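PDB 3DFK: teicoplanin pseudoaglycone deacetylase Orf2 from Actinoplanes teichomyceticus, which probably removes the acetyl group from the glucosamine of teicoplanin pseudoaglycone as a zinc-dependent deacetylase of the PIG-L family. Local coordinates for residues Pro15-Ala20 / Tyr74-Asp79. Residues are numbered along the deposited sequence; the frame is centred on the assembly and turned at random.
Sequences PHLDDA and YRRKED. With ZN (zinc ion), chain B; DKA (decanoic acid), chain C.
The backbone at Leu-17, centre of an inverse gamma turn within the Pro-His-Leu-Asp-Asp zinc motif of PIG-L deacetylases, lies against helix 71-86 with its CA 5.8 Å from that of Asp-79. Leu-17 drives its two methyls into the helix surface: CD1 lies 3.8 Å from CB of Arg-75, while CD2 packs alongside CB, CG and OD2 of Asp-79, 3.6 Å from CG; the Asp-79 oxygens are held by Tyr-229 and His-92. The bend of Arg-75 at chi3 (68°) turns its guanidinium toward the turn, an edge of the group facing Leu-17 O, to which NH2 donates at 2.9 Å from above the carbonyl plane. A water accepts from Arg-75 NE and donates to both Leu-17 O and Glu-78 OE1, giving that carbonyl a second donor. The same NH2 makes a long salt bridge of 3.7 Å to Asp-18 OD2. A leucine in place of Arg-75 would probably leave Leu-17 O without its direct donor and Asp-18 without this nearby positive charge. His-16 ND1 and Asp-19 OD2 bind zinc with His-164, a water and decanoic acid, and His-16 NE2 hydrogen-bonds Asp-163; the acid's C5 sits over the His-16 ring centre, its O2 2.5 Å from Asp-18 OD1.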
loop_
_atom_site.group_PDB
_atom_site.type_symbol
_atom_site.label_atom_id
_atom_site.label_comp_id
_atom_site.label_asym_id
_atom_site.label_seq_id
_atom_site.Cartn_x
_atom_site.Cartn_y
_atom_site.Cartn_z
ATOM N N PRO A 15 2.360 0.789 1.360
ATOM C CA PRO A 15 3.423 -0.201 1.424
ATOM C C PRO A 15 4.255 -0.219 0.144
ATOM O O PRO A 15 5.482 -0.091 0.213
ATOM C CB PRO A 15 2.685 -1.544 1.613
ATOM C CG PRO A 15 1.263 -1.225 1.841
ATOM C CD PRO A 15 1.009 0.212 1.455
ATOM N N HIS A 16 3.582 -0.332 -1.005
ATOM C CA HIS A 16 4.252 -0.498 -2.282
ATOM C C HIS A 16 3.883 0.619 -3.212
ATOM O O HIS A 16 2.920 1.353 -2.965
ATOM C CB HIS A 16 3.834 -1.784 -2.961
ATOM C CG HIS A 16 4.194 -3.014 -2.187
ATOM N ND1 HIS A 16 3.251 -3.933 -1.780
ATOM C CD2 HIS A 16 5.388 -3.470 -1.752
ATOM C CE1 HIS A 16 3.856 -4.911 -1.126
ATOM N NE2 HIS A 16 5.152 -4.650 -1.086
ATOM N N LEU A 17 4.637 0.701 -4.306
ATOM C CA LEU A 17 4.379 1.677 -5.360
ATOM C C LEU A 17 3.153 1.256 -6.201
ATOM O O LEU A 17 3.289 0.632 -7.261
ATOM C CB LEU A 17 5.647 1.843 -6.204
ATOM C CG LEU A 17 6.866 2.374 -5.433
ATOM C CD1 LEU A 17 8.177 2.024 -6.117
ATOM C CD2 LEU A 17 6.782 3.896 -5.146
ATOM N N ASP A 18 1.967 1.572 -5.675
ATOM C CA ASP A 18 0.639 1.387 -6.301
ATOM C C ASP A 18 -0.499 1.320 -5.283
ATOM O O ASP A 18 -1.641 1.595 -5.603
ATOM C CB ASP A 18 0.552 0.200 -7.269
ATOM C CG ASP A 18 0.872 -1.129 -6.623
ATOM O OD1 ASP A 18 1.191 -1.169 -5.420
ATOM O OD2 ASP A 18 0.826 -2.135 -7.356
ATOM N N ASP A 19 -0.195 0.943 -4.049
ATOM C CA ASP A 19 -1.265 0.559 -3.140
ATOM C C ASP A 19 -2.161 1.726 -2.749
ATOM O O ASP A 19 -3.381 1.579 -2.698
ATOM C CB ASP A 19 -0.699 -0.107 -1.889
ATOM C CG ASP A 19 -0.141 -1.486 -2.172
ATOM O OD1 ASP A 19 -0.854 -2.320 -2.760
ATOM O OD2 ASP A 19 1.020 -1.720 -1.809
ATOM N N ALA A 20 -1.564 2.878 -2.464
ATOM C CA ALA A 20 -2.337 4.043 -2.028
ATOM C C ALA A 20 -3.279 4.511 -3.152
ATOM O O ALA A 20 -4.444 4.834 -2.915
ATOM C CB ALA A 20 -1.394 5.184 -1.591
ATOM N N TYR A 74 11.857 2.141 -12.489
ATOM C CA TYR A 74 10.678 2.113 -13.361
ATOM C C TYR A 74 9.421 2.346 -12.545
ATOM O O TYR A 74 8.589 3.152 -12.904
ATOM C CB TYR A 74 10.553 0.775 -14.113
ATOM C CG TYR A 74 11.347 0.705 -15.399
ATOM C CD1 TYR A 74 12.626 0.169 -15.411
ATOM C CD2 TYR A 74 10.814 1.162 -16.605
ATOM C CE1 TYR A 74 13.379 0.100 -16.576
ATOM C CE2 TYR A 74 11.562 1.097 -17.793
ATOM C CZ TYR A 74 12.843 0.567 -17.760
ATOM O OH TYR A 74 13.601 0.475 -18.898
ATOM N N ARG A 75 9.284 1.625 -11.439
ATOM C CA ARG A 75 8.099 1.754 -10.607
ATOM C C ARG A 75 7.998 3.094 -9.884
ATOM O O ARG A 75 6.891 3.615 -9.677
ATOM C CB ARG A 75 8.037 0.583 -9.619
ATOM C CG ARG A 75 7.779 -0.737 -10.323
ATOM C CD ARG A 75 7.477 -1.811 -9.285
ATOM N NE ARG A 75 6.199 -1.541 -8.624
ATOM C CZ ARG A 75 5.700 -2.267 -7.633
ATOM N NH1 ARG A 75 6.369 -3.316 -7.175
ATOM N NH2 ARG A 75 4.527 -1.946 -7.101
ATOM N N ARG A 76 9.146 3.666 -9.502
ATOM C CA ARG A 76 9.124 4.978 -8.868
ATOM C C ARG A 76 8.617 5.986 -9.876
ATOM O O ARG A 76 7.851 6.861 -9.520
ATOM C CB ARG A 76 10.505 5.407 -8.381
ATOM C CG ARG A 76 10.934 4.764 -7.045
ATOM C CD ARG A 76 12.300 5.288 -6.688
ATOM N NE ARG A 76 12.753 4.824 -5.369
ATOM C CZ ARG A 76 13.686 5.446 -4.657
ATOM N NH1 ARG A 76 14.225 6.583 -5.099
ATOM N NH2 ARG A 76 14.055 4.965 -3.478
ATOM N N LYS A 77 9.042 5.863 -11.130
ATOM C CA LYS A 77 8.564 6.816 -12.154
ATOM C C LYS A 77 7.063 6.691 -12.410
ATOM O O LYS A 77 6.367 7.696 -12.599
ATOM C CB LYS A 77 9.344 6.645 -13.459
ATOM C CG LYS A 77 10.736 7.201 -13.379
ATOM C CD LYS A 77 11.542 6.925 -14.644
ATOM C CE LYS A 77 12.896 7.605 -14.537
ATOM N NZ LYS A 77 13.848 7.238 -15.628
ATOM N N GLU A 78 6.561 5.460 -12.428
ATOM C CA GLU A 78 5.123 5.204 -12.532
ATOM C C GLU A 78 4.378 5.861 -11.371
ATOM O O GLU A 78 3.342 6.514 -11.563
ATOM C CB GLU A 78 4.847 3.682 -12.489
ATOM C CG GLU A 78 5.208 2.946 -13.778
ATOM C CD GLU A 78 4.988 1.451 -13.662
ATOM O OE1 GLU A 78 4.644 0.963 -12.552
ATOM O OE2 GLU A 78 5.145 0.776 -14.697
ATOM N N ASP A 79 4.907 5.677 -10.158
ATOM C CA ASP A 79 4.290 6.243 -8.953
ATOM C C ASP A 79 4.204 7.769 -9.033
ATOM O O ASP A 79 3.179 8.372 -8.697
ATOM C CB ASP A 79 5.068 5.812 -7.708
ATOM C CG ASP A 79 4.371 6.209 -6.400
ATOM O OD1 ASP A 79 3.247 5.743 -6.156
ATOM O OD2 ASP A 79 4.957 6.994 -5.627
HETATM ZN ZN ZN B . 1.218 -3.778 -2.121
HETATM C C1 DKA C . 1.314 -4.422 -4.845
HETATM O O1 DKA C . 0.333 -5.133 -4.566
HETATM C C2 DKA C . 2.290 -4.853 -5.920
HETATM C C3 DKA C . 3.687 -4.357 -5.556
HETATM C C4 DKA C . 4.742 -5.422 -5.806
HETATM C C5 DKA C . 5.249 -6.052 -4.517
HETATM C C6 DKA C . 5.512 -7.539 -4.739
HETATM C C7 DKA C . 6.097 -8.217 -3.503
HETATM C C8 DKA C . 6.282 -9.705 -3.808
HETATM C C9 DKA C . 5.434 -10.627 -2.940
HETATM C C10 DKA C . 6.318 -11.439 -2.021
HETATM O O2 DKA C . 1.517 -3.360 -4.248
HETATM O O HOH W 1 2.515 4.689 -3.751
HETATM O O HOH W 2 4.528 0.370 -9.819
HETATM O O HOH W 3 0.801 -5.714 -2.507
#